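Local coordinates for protein D-glycerate 3-kinase (Cryptococcus neoformans var. grubii serotype A, PDB 6CKG) that probably phosphorylates D-glycerate, acting as a glycerate 3-kinase, at residues Pro102-Pro105 with Leu106-Gly109; Thr115-Leu118 with Pro119-Glu122; Val177-Gly181 with Trp182-Phe186; Ile231-Asn234 with Leu235-Tyr238. One frame throughout, in Å; residues are numbered along the deposited sequence.

Contact 1 of 4, residues Pro102-Pro105 with Leu106-Gly109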
ATOM      1  N   PRO A 102     -14.338   7.144  19.430  1.00 43.63           N
ATOM      2  CA  PRO A 102     -14.812   8.488  19.053  1.00 47.03           C
ATOM      3  C   PRO A 102     -13.774   9.582  19.227  1.00 45.68           C
ATOM      4  O   PRO A 102     -13.872  10.612  18.552  1.00 50.36           O
ATOM      5  CB  PRO A 102     -16.011   8.724  19.993  1.00 46.03           C
ATOM      6  CG  PRO A 102     -16.181   7.441  20.791  1.00 47.34           C
ATOM      7  CD  PRO A 102     -14.883   6.704  20.723  1.00 38.61           C
ATOM      8  N   ASP A 103     -12.798   9.413  20.112  1.00 39.03           N
ATOM      9  CA  ASP A 103     -11.763  10.417  20.302  1.00 45.19           C
ATOM     10  C   ASP A 103     -10.558  10.223  19.392  1.00 43.16           C
ATOM     11  O   ASP A 103      -9.565  10.938  19.552  1.00 51.37           O
ATOM     12  CB  ASP A 103     -11.304  10.435  21.759  1.00 61.63           C
ATOM     13  CG  ASP A 103     -12.429  10.760  22.705  1.00 74.05           C
ATOM     14  OD1 ASP A 103     -13.084  11.804  22.496  1.00 78.36           O
ATOM     15  OD2 ASP A 103     -12.681   9.960  23.630  1.00 81.05           O
ATOM     16  N   ASN A 104     -10.612   9.277  18.452  1.00 38.32           N
ATOM     17  CA  ASN A 104      -9.480   9.071  17.558  1.00 32.12           C
ATOM     18  C   ASN A 104      -9.815   9.654  16.189  1.00 37.27           C
ATOM     19  O   ASN A 104     -10.535   9.015  15.404  1.00 34.88           O
ATOM     20  CB  ASN A 104      -9.135   7.584  17.448  1.00 34.39           C
ATOM     21  CG  ASN A 104      -7.828   7.340  16.697  1.00 31.24           C
ATOM     22  OD1 ASN A 104      -7.522   8.022  15.720  1.00 36.00           O
ATOM     23  ND2 ASN A 104      -7.044   6.375  17.166  1.00 30.43           N
ATOM     24  N   PRO A 105      -9.325  10.846  15.857  1.00 38.08           N
ATOM     25  CA  PRO A 105      -9.635  11.432  14.547  1.00 31.49           C
ATOM     26  C   PRO A 105      -9.130  10.617  13.378  1.00 42.22           C
ATOM     27  O   PRO A 105      -9.685  10.721  12.276  1.00 41.17           O
ATOM     28  CB  PRO A 105      -8.936  12.796  14.605  1.00 37.65           C
ATOM     29  CG  PRO A 105      -7.830  12.603  15.598  1.00 39.66           C
ATOM     30  CD  PRO A 105      -8.415  11.696  16.644  1.00 42.58           C
ATOM     31  N   LEU A 106      -8.071   9.828  13.565  1.00 37.79           N
ATOM     32  CA  LEU A 106      -7.553   9.041  12.455  1.00 37.19           C
ATOM     33  C   LEU A 106      -8.471   7.877  12.095  1.00 40.00           C
ATOM     34  O   LEU A 106      -8.447   7.420  10.947  1.00 36.85           O
ATOM     35  CB  LEU A 106      -6.137   8.548  12.790  1.00 30.22           C
ATOM     36  CG  LEU A 106      -5.130   9.694  12.889  1.00 30.60           C
ATOM     37  CD1 LEU A 106      -3.671   9.211  13.120  1.00 31.39           C
ATOM     38  CD2 LEU A 106      -5.244  10.550  11.621  1.00 32.92           C
ATOM     39  N   LEU A 107      -9.302   7.411  13.028  1.00 34.90           N
ATOM     40  CA  LEU A 107     -10.221   6.314  12.756  1.00 35.01           C
ATOM     41  C   LEU A 107     -11.641   6.785  12.453  1.00 32.97           C
ATOM     42  O   LEU A 107     -12.564   5.960  12.397  1.00 32.70           O
ATOM     43  CB  LEU A 107     -10.224   5.332  13.927  1.00 29.29           C
ATOM     44  CG  LEU A 107      -8.856   4.708  14.223  1.00 28.97           C
ATOM     45  CD1 LEU A 107      -8.872   3.930  15.534  1.00 32.40           C
ATOM     46  CD2 LEU A 107      -8.419   3.805  13.047  1.00 32.21           C
ATOM     47  N   ASN A 108     -11.846   8.079  12.239  1.00 27.69           N
ATOM     48  CA  ASN A 108     -13.195   8.556  11.986  1.00 38.88           C
ATOM     49  C   ASN A 108     -13.571   8.435  10.514  1.00 37.88           C
ATOM     50  O   ASN A 108     -14.616   8.945  10.105  1.00 43.48           O
ATOM     51  CB  ASN A 108     -13.363   9.997  12.493  1.00 39.42           C
ATOM     52  CG  ASN A 108     -12.616  11.018  11.650  1.00 52.43           C
ATOM     53  OD1 ASN A 108     -11.972  10.681  10.653  1.00 51.67           O
ATOM     54  ND2 ASN A 108     -12.720  12.281  12.037  1.00 60.54           N
ATOM     55  N   GLY A 109     -12.737   7.771   9.728  1.00 32.81           N
ATOM     56  CA  GLY A 109     -12.994   7.481   8.323  1.00 29.02           C
ATOM     57  C   GLY A 109     -11.874   6.606   7.811  1.00 28.15           C
ATOM     58  O   GLY A 109     -10.896   6.346   8.516  1.00 34.06           O
TER
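Asn104 OD1 is gripped by two backbone N-H groups of the turn that follows it. Leu106 N lies 2.9 Å from Asn104 OD1 and Leu107 N 3.3 Å from the same atom. Both bonds are weak, because each is bent. With CG anti to the backbone N (chi1 -171°), the amide of Asn104 folds forward over the start of the next residues. The acceptance from the N-H two residues on is consistent with an Asx turn, though its bond is weak. The Leu107 N-H is shared with the backbone carbonyl of Asn104. Its bond to Asn104 O, at 3.1 Å and from above the carbonyl plane, is the sounder of the two. One residue further on, Asn108 N makes a weak but fairly straight bond to Pro105 O.

The other end of the amide meets hydrocarbon. Asn104 ND2 rests 3.5 Å from Leu107 CD1, and CG of the asparagine lies against the same leucine. The Asn104 side chain also packs on Thr227 and Ser230 of helix 225-236, while Leu107 packs on Ile231. Two weak N-H bonds thus partly satisfy the buried OD1, while the side chain packs against that helix.

Contact 2 of 4, residues Thr115-Leu118 with Pro119-Glu122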
ATOM      1  N   THR A 115      -8.558   0.461   9.323  1.00 24.01           N
ATOM      2  CA  THR A 115      -9.699   0.737   8.459  1.00 24.79           C
ATOM      3  C   THR A 115      -9.784  -0.220   7.263  1.00 26.78           C
ATOM      4  O   THR A 115     -10.563   0.029   6.344  1.00 26.37           O
ATOM      5  CB  THR A 115      -9.646   2.187   7.965  1.00 28.34           C
ATOM      6  OG1 THR A 115      -8.516   2.367   7.099  1.00 31.31           O
ATOM      7  CG2 THR A 115      -9.563   3.197   9.164  1.00 25.97           C
ATOM      8  N   HIS A 116      -9.009  -1.304   7.265  1.00 26.55           N
ATOM      9  CA  HIS A 116      -9.040  -2.312   6.213  1.00 25.02           C
ATOM     10  C   HIS A 116      -9.632  -3.601   6.754  1.00 28.89           C
ATOM     11  O   HIS A 116      -9.547  -3.893   7.951  1.00 26.73           O
ATOM     12  CB  HIS A 116      -7.628  -2.578   5.640  1.00 24.83           C
ATOM     13  CG  HIS A 116      -6.960  -1.342   5.136  1.00 24.31           C
ATOM     14  ND1 HIS A 116      -6.077  -0.613   5.905  1.00 26.57           N
ATOM     15  CD2 HIS A 116      -7.088  -0.670   3.967  1.00 24.95           C
ATOM     16  CE1 HIS A 116      -5.679   0.448   5.225  1.00 23.65           C
ATOM     17  NE2 HIS A 116      -6.283   0.444   4.050  1.00 23.49           N
ATOM     18  N   ASP A 117     -10.255  -4.360   5.854  1.00 26.96           N
ATOM     19  CA  ASP A 117     -10.902  -5.624   6.204  1.00 27.50           C
ATOM     20  C   ASP A 117      -9.826  -6.697   6.132  1.00 35.40           C
ATOM     21  O   ASP A 117      -9.540  -7.253   5.067  1.00 26.99           O
ATOM     22  CB  ASP A 117     -12.054  -5.892   5.251  1.00 25.33           C
ATOM     23  CG  ASP A 117     -12.868  -7.104   5.622  1.00 30.72           C
ATOM     24  OD1 ASP A 117     -12.343  -8.043   6.255  1.00 35.77           O
ATOM     25  OD2 ASP A 117     -14.054  -7.111   5.249  1.00 30.22           O
ATOM     26  N   LEU A 118      -9.222  -6.998   7.271  1.00 27.85           N
ATOM     27  CA  LEU A 118      -8.085  -7.914   7.266  1.00 29.35           C
ATOM     28  C   LEU A 118      -8.490  -9.362   6.980  1.00 28.31           C
ATOM     29  O   LEU A 118      -7.744 -10.056   6.278  1.00 33.42           O
ATOM     30  CB  LEU A 118      -7.306  -7.814   8.586  1.00 28.24           C
ATOM     31  CG  LEU A 118      -6.537  -6.495   8.733  1.00 28.93           C
ATOM     32  CD1 LEU A 118      -5.957  -6.363  10.146  1.00 34.35           C
ATOM     33  CD2 LEU A 118      -5.429  -6.421   7.703  1.00 28.61           C
ATOM     34  N   PRO A 119      -9.629  -9.871   7.484  1.00 31.56           N
ATOM     35  CA  PRO A 119     -10.069 -11.208   7.026  1.00 30.13           C
ATOM     36  C   PRO A 119     -10.180 -11.320   5.514  1.00 31.28           C
ATOM     37  O   PRO A 119      -9.765 -12.340   4.946  1.00 32.09           O
ATOM     38  CB  PRO A 119     -11.428 -11.385   7.712  1.00 31.96           C
ATOM     39  CG  PRO A 119     -11.275 -10.595   8.996  1.00 34.00           C
ATOM     40  CD  PRO A 119     -10.465  -9.388   8.606  1.00 31.25           C
ATOM     41  N   LEU A 120     -10.707 -10.288   4.844  1.00 34.39           N
ATOM     42  CA  LEU A 120     -10.878 -10.350   3.393  1.00 35.16           C
ATOM     43  C   LEU A 120      -9.534 -10.279   2.676  1.00 31.96           C
ATOM     44  O   LEU A 120      -9.305 -11.008   1.704  1.00 31.89           O
ATOM     45  CB  LEU A 120     -11.800  -9.221   2.918  1.00 27.20           C
ATOM     46  CG  LEU A 120     -12.199  -9.233   1.440  1.00 26.93           C
ATOM     47  CD1 LEU A 120     -12.907 -10.537   1.082  1.00 32.98           C
ATOM     48  CD2 LEU A 120     -13.084  -8.038   1.085  1.00 33.87           C
ATOM     49  N   LEU A 121      -8.651  -9.386   3.121  1.00 32.82           N
ATOM     50  CA  LEU A 121      -7.288  -9.337   2.596  1.00 32.36           C
ATOM     51  C   LEU A 121      -6.601 -10.690   2.705  1.00 30.63           C
ATOM     52  O   LEU A 121      -6.015 -11.184   1.735  1.00 31.31           O
ATOM     53  CB  LEU A 121      -6.485  -8.278   3.351  1.00 31.51           C
ATOM     54  CG  LEU A 121      -6.664  -6.861   2.831  1.00 31.10           C
ATOM     55  CD1 LEU A 121      -6.270  -5.833   3.899  1.00 27.61           C
ATOM     56  CD2 LEU A 121      -5.816  -6.709   1.570  1.00 28.00           C
ATOM     57  N   GLU A 122      -6.655 -11.304   3.888  1.00 30.28           N
ATOM     58  CA  GLU A 122      -6.005 -12.593   4.075  1.00 34.16           C
ATOM     59  C   GLU A 122      -6.664 -13.668   3.223  1.00 37.26           C
ATOM     60  O   GLU A 122      -5.966 -14.475   2.598  1.00 36.33           O
ATOM     61  CB  GLU A 122      -6.018 -12.990   5.548  1.00 31.97           C
ATOM     62  CG  GLU A 122      -5.183 -12.079   6.413  1.00 42.93           C
ATOM     63  CD  GLU A 122      -5.093 -12.558   7.844  1.00 53.56           C
ATOM     64  OE1 GLU A 122      -5.145 -13.788   8.066  1.00 61.70           O
ATOM     65  OE2 GLU A 122      -4.980 -11.697   8.743  1.00 54.58           O
TER
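This is the N-terminal cap of helix 118-129, where the loop after helix 91-100 enters it. Asp117 is the N-cap residue. Its OD1 accepts from Leu120 N at 3.1 Å, with an N-H...O angle of 157°. The donor comes from above the carboxylate plane. CG stands opposite the backbone N about the first torsion (chi1 -174°), which carries the carboxylate forward over the first turn. OD1 also lies against Pro119 CD, 3.3 Å away, and CG of the aspartate against Leu120 CB.

The backbone then takes up the helical pattern. Leu121 N donates to Asp117 O at 3.0 Å, nearly in line with the carbonyl bond, and Glu122 N to Leu118 O at 2.9 Å. On the buried side, Leu121 CD1 touches Leu118 CD2 and His116 CB, both at 3.9 Å. The His116 imidazole lies nearly parallel to the Tyr88 ring, and its ND1 is hydrogen-bonded to Tyr238.

The second carboxylate oxygen, Asp117 OD2, forms a salt bridge with Arg163. One oxygen thus serves the helix and the other the arginine. The helix start and Arg163 would both be expected to stabilise the negative charge of Asp117.

Contact 3 of 4, residues Val177-Gly181 with Trp182-Phe186. With EDO (1,2-ethanediol), chain D.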
ATOM      1  N   VAL A 177       1.494 -11.903  -8.492  1.00 26.39           N
ATOM      2  CA  VAL A 177       0.501 -11.067  -7.829  1.00 25.78           C
ATOM      3  C   VAL A 177       1.186  -9.769  -7.429  1.00 26.13           C
ATOM      4  O   VAL A 177       2.209  -9.789  -6.735  1.00 30.01           O
ATOM      5  CB  VAL A 177      -0.116 -11.770  -6.609  1.00 27.81           C
ATOM      6  CG1 VAL A 177      -0.984 -10.789  -5.774  1.00 23.54           C
ATOM      7  CG2 VAL A 177      -0.963 -12.967  -7.066  1.00 31.39           C
ATOM      8  N   ILE A 178       0.654  -8.649  -7.910  1.00 22.11           N
ATOM      9  CA  ILE A 178       1.066  -7.331  -7.442  1.00 28.74           C
ATOM     10  C   ILE A 178       0.124  -6.937  -6.306  1.00 31.88           C
ATOM     11  O   ILE A 178      -1.098  -6.858  -6.500  1.00 27.87           O
ATOM     12  CB  ILE A 178       1.031  -6.297  -8.579  1.00 28.01           C
ATOM     13  CG1 ILE A 178       1.859  -6.762  -9.779  1.00 29.57           C
ATOM     14  CG2 ILE A 178       1.520  -4.925  -8.083  1.00 24.82           C
ATOM     15  CD1 ILE A 178       3.315  -6.903  -9.490  1.00 38.09           C
ATOM     16  N   PHE A 179       0.678  -6.709  -5.117  1.00 27.67           N
ATOM     17  CA  PHE A 179      -0.108  -6.304  -3.942  1.00 26.10           C
ATOM     18  C   PHE A 179       0.417  -4.949  -3.477  1.00 27.37           C
ATOM     19  O   PHE A 179       1.475  -4.871  -2.842  1.00 21.67           O
ATOM     20  CB  PHE A 179      -0.027  -7.358  -2.839  1.00 25.28           C
ATOM     21  CG  PHE A 179      -0.732  -6.957  -1.530  1.00 30.33           C
ATOM     22  CD1 PHE A 179      -1.811  -6.082  -1.534  1.00 29.81           C
ATOM     23  CD2 PHE A 179      -0.289  -7.458  -0.311  1.00 29.99           C
ATOM     24  CE1 PHE A 179      -2.445  -5.708  -0.329  1.00 30.73           C
ATOM     25  CE2 PHE A 179      -0.917  -7.102   0.888  1.00 29.12           C
ATOM     26  CZ  PHE A 179      -2.008  -6.228   0.866  1.00 27.48           C
ATOM     27  N   GLU A 180      -0.300  -3.880  -3.814  1.00 24.62           N
ATOM     28  CA  GLU A 180       0.204  -2.525  -3.657  1.00 31.51           C
ATOM     29  C   GLU A 180      -0.630  -1.733  -2.658  1.00 31.37           C
ATOM     30  O   GLU A 180      -1.803  -2.031  -2.410  1.00 27.72           O
ATOM     31  CB  GLU A 180       0.212  -1.788  -4.992  1.00 33.99           C
ATOM     32  CG  GLU A 180      -1.128  -1.756  -5.663  1.00 44.53           C
ATOM     33  CD  GLU A 180      -1.574  -0.350  -5.963  1.00 57.06           C
ATOM     34  OE1 GLU A 180      -1.101   0.579  -5.270  1.00 64.50           O
ATOM     35  OE2 GLU A 180      -2.397  -0.176  -6.887  1.00 56.21           O
ATOM     36  N   GLY A 181      -0.017  -0.696  -2.099  1.00 25.41           N
ATOM     37  CA  GLY A 181      -0.710   0.112  -1.115  1.00 29.19           C
ATOM     38  C   GLY A 181       0.158   1.194  -0.520  1.00 29.39           C
ATOM     39  O   GLY A 181       1.369   1.012  -0.393  1.00 24.61           O
ATOM     40  N   TRP A 182      -0.458   2.323  -0.142  1.00 27.45           N
ATOM     41  CA  TRP A 182       0.313   3.450   0.376  1.00 32.78           C
ATOM     42  C   TRP A 182       1.073   3.082   1.651  1.00 24.96           C
ATOM     43  O   TRP A 182       2.101   3.683   1.954  1.00 23.68           O
ATOM     44  CB  TRP A 182      -0.618   4.642   0.624  1.00 25.25           C
ATOM     45  CG  TRP A 182      -1.492   4.478   1.841  1.00 27.26           C
ATOM     46  CD1 TRP A 182      -2.711   3.866   1.895  1.00 27.86           C
ATOM     47  CD2 TRP A 182      -1.206   4.925   3.179  1.00 27.76           C
ATOM     48  NE1 TRP A 182      -3.211   3.910   3.180  1.00 25.97           N
ATOM     49  CE2 TRP A 182      -2.302   4.550   3.986  1.00 25.56           C
ATOM     50  CE3 TRP A 182      -0.133   5.609   3.765  1.00 27.14           C
ATOM     51  CZ2 TRP A 182      -2.362   4.838   5.353  1.00 25.60           C
ATOM     52  CZ3 TRP A 182      -0.186   5.897   5.126  1.00 28.65           C
ATOM     53  CH2 TRP A 182      -1.294   5.506   5.908  1.00 28.19           C
ATOM     54  N   MET A 183       0.584   2.104   2.409  1.00 25.70           N
ATOM     55  CA  MET A 183       1.225   1.687   3.645  1.00 24.92           C
ATOM     56  C   MET A 183       1.634   0.219   3.615  1.00 23.95           C
ATOM     57  O   MET A 183       1.856  -0.373   4.677  1.00 24.74           O
ATOM     58  CB  MET A 183       0.304   1.957   4.850  1.00 25.69           C
ATOM     59  CG  MET A 183      -1.105   1.343   4.720  1.00 21.17           C
ATOM     60  SD  MET A 183      -2.123   1.288   6.241  1.00 26.69           S
ATOM     61  CE  MET A 183      -1.505  -0.221   6.987  1.00 22.16           C
ATOM     62  N   ASN A 184       1.717  -0.399   2.434  1.00 24.75           N
ATOM     63  CA  ASN A 184       2.056  -1.813   2.397  1.00 22.72           C
ATOM     64  C   ASN A 184       3.446  -2.023   2.990  1.00 21.67           C
ATOM     65  O   ASN A 184       4.388  -1.288   2.680  1.00 22.95           O
ATOM     66  CB  ASN A 184       1.974  -2.358   0.957  1.00 22.39           C
ATOM     67  CG  ASN A 184       0.579  -2.839   0.607  1.00 27.72           C
ATOM     68  OD1 ASN A 184      -0.404  -2.396   1.211  1.00 27.19           O
ATOM     69  ND2 ASN A 184       0.478  -3.752  -0.364  1.00 26.92           N
ATOM     70  N   GLY A 185       3.570  -3.006   3.871  1.00 23.50           N
ATOM     71  CA  GLY A 185       4.848  -3.272   4.500  1.00 23.04           C
ATOM     72  C   GLY A 185       5.184  -2.384   5.695  1.00 25.90           C
ATOM     73  O   GLY A 185       6.158  -2.672   6.403  1.00 27.96           O
ATOM     74  N   PHE A 186       4.403  -1.342   5.968  1.00 23.40           N
ATOM     75  CA  PHE A 186       4.671  -0.508   7.145  1.00 22.89           C
ATOM     76  C   PHE A 186       4.714  -1.372   8.398  1.00 24.21           C
ATOM     77  O   PHE A 186       3.878  -2.263   8.581  1.00 28.64           O
ATOM     78  CB  PHE A 186       3.604   0.576   7.300  1.00 19.84           C
ATOM     79  CG  PHE A 186       3.803   1.755   6.395  1.00 22.07           C
ATOM     80  CD1 PHE A 186       4.672   1.682   5.324  1.00 21.21           C
ATOM     81  CD2 PHE A 186       3.129   2.942   6.626  1.00 22.42           C
ATOM     82  CE1 PHE A 186       4.860   2.773   4.476  1.00 23.08           C
ATOM     83  CE2 PHE A 186       3.304   4.041   5.795  1.00 23.48           C
ATOM     84  CZ  PHE A 186       4.182   3.961   4.724  1.00 23.94           C
TER
HETATM   85  C1  EDO D 402       2.885   3.776  -6.136  1.00 74.98           C
HETATM   86  O1  EDO D 402       2.880   5.069  -5.522  1.00 78.03           O
HETATM   87  C2  EDO D 402       1.560   3.061  -5.891  1.00 69.34           C
HETATM   88  O2  EDO D 402       1.648   2.233  -4.724  1.00 69.55           O
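Two hydrogen bonds join Phe179 and Gly181 to Asn184 in the loop that follows strand 176-180. This is an inner strand of the mixed six-stranded sheet, parallel to its neighbours 79-83 and 48-53. Asn184 N donates to Gly181 O at 3.2 Å, closing a type I turn from Gly181 to Asn184. Asn184 ND2 reaches back to Phe179 O at 2.9 Å, a weak bond bent to 128°. A type II turn from Met183 to Phe186 follows, closed by Phe186 N on Met183 O. The two turns lead the chain away from the sheet. Glu180 OE1 accepts from O2 of an ethanediol molecule, probably from the crystallisation liquor, at 3.3 Å. Glu180 OE2 is hydrogen-bonded to Ser83.

The second kind of contact is amide on ring. Asn184 ND2 sits over the centre of the Phe179 ring, 3.3 Å above its plane, with ring and amide planes 63° apart. The ring reaches this place because CG is anti to the backbone N (chi1 175°). Asn184 OD1 lies 3.4 Å from Gly181 CA.

The straight turn bond to Gly181 O holds the loop back. The buried amide nitrogen adds only a weak bond and packing on Phe179.

Contact 4 of 4, residues Ile231-Asn234 with Leu235-Tyr238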
ATOM      1  N   ILE A 231      -3.279   3.456  16.289  1.00 24.73           N
ATOM      2  CA  ILE A 231      -2.916   3.089  14.918  1.00 25.18           C
ATOM      3  C   ILE A 231      -1.785   2.064  14.924  1.00 31.65           C
ATOM      4  O   ILE A 231      -1.797   1.093  14.151  1.00 28.79           O
ATOM      5  CB  ILE A 231      -2.538   4.342  14.108  1.00 27.59           C
ATOM      6  CG1 ILE A 231      -3.669   5.371  14.151  1.00 25.84           C
ATOM      7  CG2 ILE A 231      -2.174   3.956  12.659  1.00 21.76           C
ATOM      8  CD1 ILE A 231      -5.012   4.837  13.619  1.00 26.05           C
ATOM      9  N   ASN A 232      -0.795   2.265  15.798  1.00 26.48           N
ATOM     10  CA  ASN A 232       0.319   1.324  15.944  1.00 24.91           C
ATOM     11  C   ASN A 232      -0.185  -0.075  16.278  1.00 28.05           C
ATOM     12  O   ASN A 232       0.252  -1.067  15.682  1.00 26.62           O
ATOM     13  CB  ASN A 232       1.267   1.825  17.047  1.00 28.60           C
ATOM     14  CG  ASN A 232       2.565   1.028  17.140  1.00 29.39           C
ATOM     15  OD1 ASN A 232       3.192   0.737  16.131  1.00 29.05           O
ATOM     16  ND2 ASN A 232       2.975   0.680  18.364  1.00 27.70           N
ATOM     17  N   GLN A 233      -1.077  -0.175  17.267  1.00 25.12           N
ATOM     18  CA  GLN A 233      -1.636  -1.464  17.655  1.00 30.13           C
ATOM     19  C   GLN A 233      -2.440  -2.083  16.520  1.00 32.50           C
ATOM     20  O   GLN A 233      -2.415  -3.306  16.320  1.00 30.18           O
ATOM     21  CB  GLN A 233      -2.523  -1.291  18.885  1.00 34.04           C
ATOM     22  CG  GLN A 233      -2.766  -2.578  19.641  1.00 52.40           C
ATOM     23  CD  GLN A 233      -1.519  -3.051  20.352  1.00 66.14           C
ATOM     24  OE1 GLN A 233      -0.706  -2.236  20.789  1.00 76.37           O
ATOM     25  NE2 GLN A 233      -1.347  -4.365  20.458  1.00 62.49           N
ATOM     26  N   ASN A 234      -3.191  -1.255  15.790  1.00 28.39           N
ATOM     27  CA  ASN A 234      -3.884  -1.727  14.598  1.00 31.10           C
ATOM     28  C   ASN A 234      -2.904  -2.308  13.588  1.00 28.81           C
ATOM     29  O   ASN A 234      -3.175  -3.349  12.984  1.00 27.80           O
ATOM     30  CB  ASN A 234      -4.675  -0.583  13.964  1.00 21.82           C
ATOM     31  CG  ASN A 234      -5.871  -0.168  14.797  1.00 29.16           C
ATOM     32  OD1 ASN A 234      -6.158  -0.761  15.832  1.00 32.03           O
ATOM     33  ND2 ASN A 234      -6.554   0.874  14.362  1.00 28.63           N
ATOM     34  N   LEU A 235      -1.746  -1.663  13.416  1.00 29.36           N
ATOM     35  CA  LEU A 235      -0.788  -2.097  12.397  1.00 35.21           C
ATOM     36  C   LEU A 235      -0.176  -3.456  12.721  1.00 31.40           C
ATOM     37  O   LEU A 235       0.195  -4.200  11.806  1.00 28.04           O
ATOM     38  CB  LEU A 235       0.308  -1.047  12.231  1.00 27.26           C
ATOM     39  CG  LEU A 235       1.319  -1.279  11.116  1.00 27.69           C
ATOM     40  CD1 LEU A 235       0.621  -1.365   9.731  1.00 26.77           C
ATOM     41  CD2 LEU A 235       2.352  -0.166  11.139  1.00 27.45           C
ATOM     42  N   ARG A 236      -0.059  -3.794  14.007  1.00 26.66           N
ATOM     43  CA  ARG A 236       0.426  -5.118  14.383  1.00 31.26           C
ATOM     44  C   ARG A 236      -0.428  -6.234  13.784  1.00 33.65           C
ATOM     45  O   ARG A 236       0.087  -7.329  13.528  1.00 31.95           O
ATOM     46  CB  ARG A 236       0.488  -5.233  15.917  1.00 30.48           C
ATOM     47  CG  ARG A 236       1.555  -4.323  16.531  1.00 36.61           C
ATOM     48  CD  ARG A 236       1.450  -4.164  18.053  1.00 38.48           C
ATOM     49  NE  ARG A 236       2.557  -3.370  18.608  1.00 39.37           N
ATOM     50  CZ  ARG A 236       2.530  -2.769  19.804  1.00 44.72           C
ATOM     51  NH1 ARG A 236       1.447  -2.841  20.563  1.00 39.79           N
ATOM     52  NH2 ARG A 236       3.582  -2.080  20.246  1.00 39.57           N
ATOM     53  N   GLN A 237      -1.722  -5.977  13.531  1.00 29.51           N
ATOM     54  CA  GLN A 237      -2.596  -6.987  12.931  1.00 25.45           C
ATOM     55  C   GLN A 237      -2.303  -7.247  11.454  1.00 28.51           C
ATOM     56  O   GLN A 237      -2.851  -8.211  10.902  1.00 27.86           O
ATOM     57  CB  GLN A 237      -4.079  -6.594  13.073  1.00 25.84           C
ATOM     58  CG  GLN A 237      -4.519  -6.324  14.515  1.00 46.22           C
ATOM     59  CD  GLN A 237      -3.959  -7.349  15.482  1.00 61.84           C
ATOM     60  OE1 GLN A 237      -3.100  -7.038  16.309  1.00 70.37           O
ATOM     61  NE2 GLN A 237      -4.435  -8.587  15.376  1.00 66.87           N
ATOM     62  N   TYR A 238      -1.475  -6.431  10.801  1.00 27.26           N
ATOM     63  CA  TYR A 238      -1.177  -6.641   9.380  1.00 26.91           C
ATOM     64  C   TYR A 238       0.015  -7.561   9.143  1.00 28.86           C
ATOM     65  O   TYR A 238       0.301  -7.889   7.986  1.00 25.76           O
ATOM     66  CB  TYR A 238      -0.899  -5.306   8.669  1.00 20.22           C
ATOM     67  CG  TYR A 238      -2.104  -4.399   8.526  1.00 22.25           C
ATOM     68  CD1 TYR A 238      -2.739  -3.873   9.651  1.00 23.37           C
ATOM     69  CD2 TYR A 238      -2.586  -4.042   7.270  1.00 24.88           C
ATOM     70  CE1 TYR A 238      -3.845  -3.043   9.532  1.00 30.47           C
ATOM     71  CE2 TYR A 238      -3.690  -3.203   7.132  1.00 27.45           C
ATOM     72  CZ  TYR A 238      -4.316  -2.706   8.275  1.00 31.51           C
ATOM     73  OH  TYR A 238      -5.401  -1.864   8.172  1.00 28.13           O
TER
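The Arg236 side chain runs back along helix 225-236 and brings one face of its guanidinium under Asn232 ND2. This nitrogen stands 3.3 Å above the guanidinium plane, toward the rim, and the amide and guanidinium planes are 61° apart. Its nearest atom there is Arg236 NH2, at 3.4 Å. Both are donors, so they do not bond to each other. Both side chains bond to Leu189, and Arg236 also to Asn191 at the start of helix 191-204. The arginine chain is extended from CG to NE, which gives it this reach.

Farther along the chain, Tyr238 turns its ring edge to Asn234 O, with CD1 at 3.4 Å from that oxygen. The same carbonyl accepts from Gln237 N at 3.1 Å. Tyr238 OH, besides its bond to His116, is hydrogen-bonded to Gly114 N, and Asn234 ND2 to Ala113 O.

In the helix itself, Leu235 N donates to Ile231 O at 2.9 Å and Arg236 N to Asn232 O at 3.2 Å. Arg236 NH2 is held by Leu189 O and Asn191 OD1, and Asn232 OD1 by Leu189 N, so both side chains are oriented by the same neighbouring segment.

In the fold
Contacts 1, 2 and 3 each touch contact 4, on helix 225-236 and the residues after it. Leu107 CD2 of contact 1 packs 3.6 Å from Ile231 CD1. Contact 1 also meets contact 2, where Gly109 O lies 3.5 Å from Thr115 CG2. His116 ND1 of contact 2 lies 2.7 Å from Tyr238 OH, a probable hydrogen bond, and Leu118 CD2 lies 3.7 Å from Tyr238 CE2. From contact 3, Met183 CE approaches Leu235 CD1 and Tyr238 CE2, both at 3.7 Å. Contacts 2 and 3 meet directly, with His116 CE1 3.8 Å from Met183 SD. Contacts 1 and 3 do not touch; their nearest atoms are about 8 Å apart. The ethanediol is bound at contact 3, whose centre is about 3 Å from the centre of the chain.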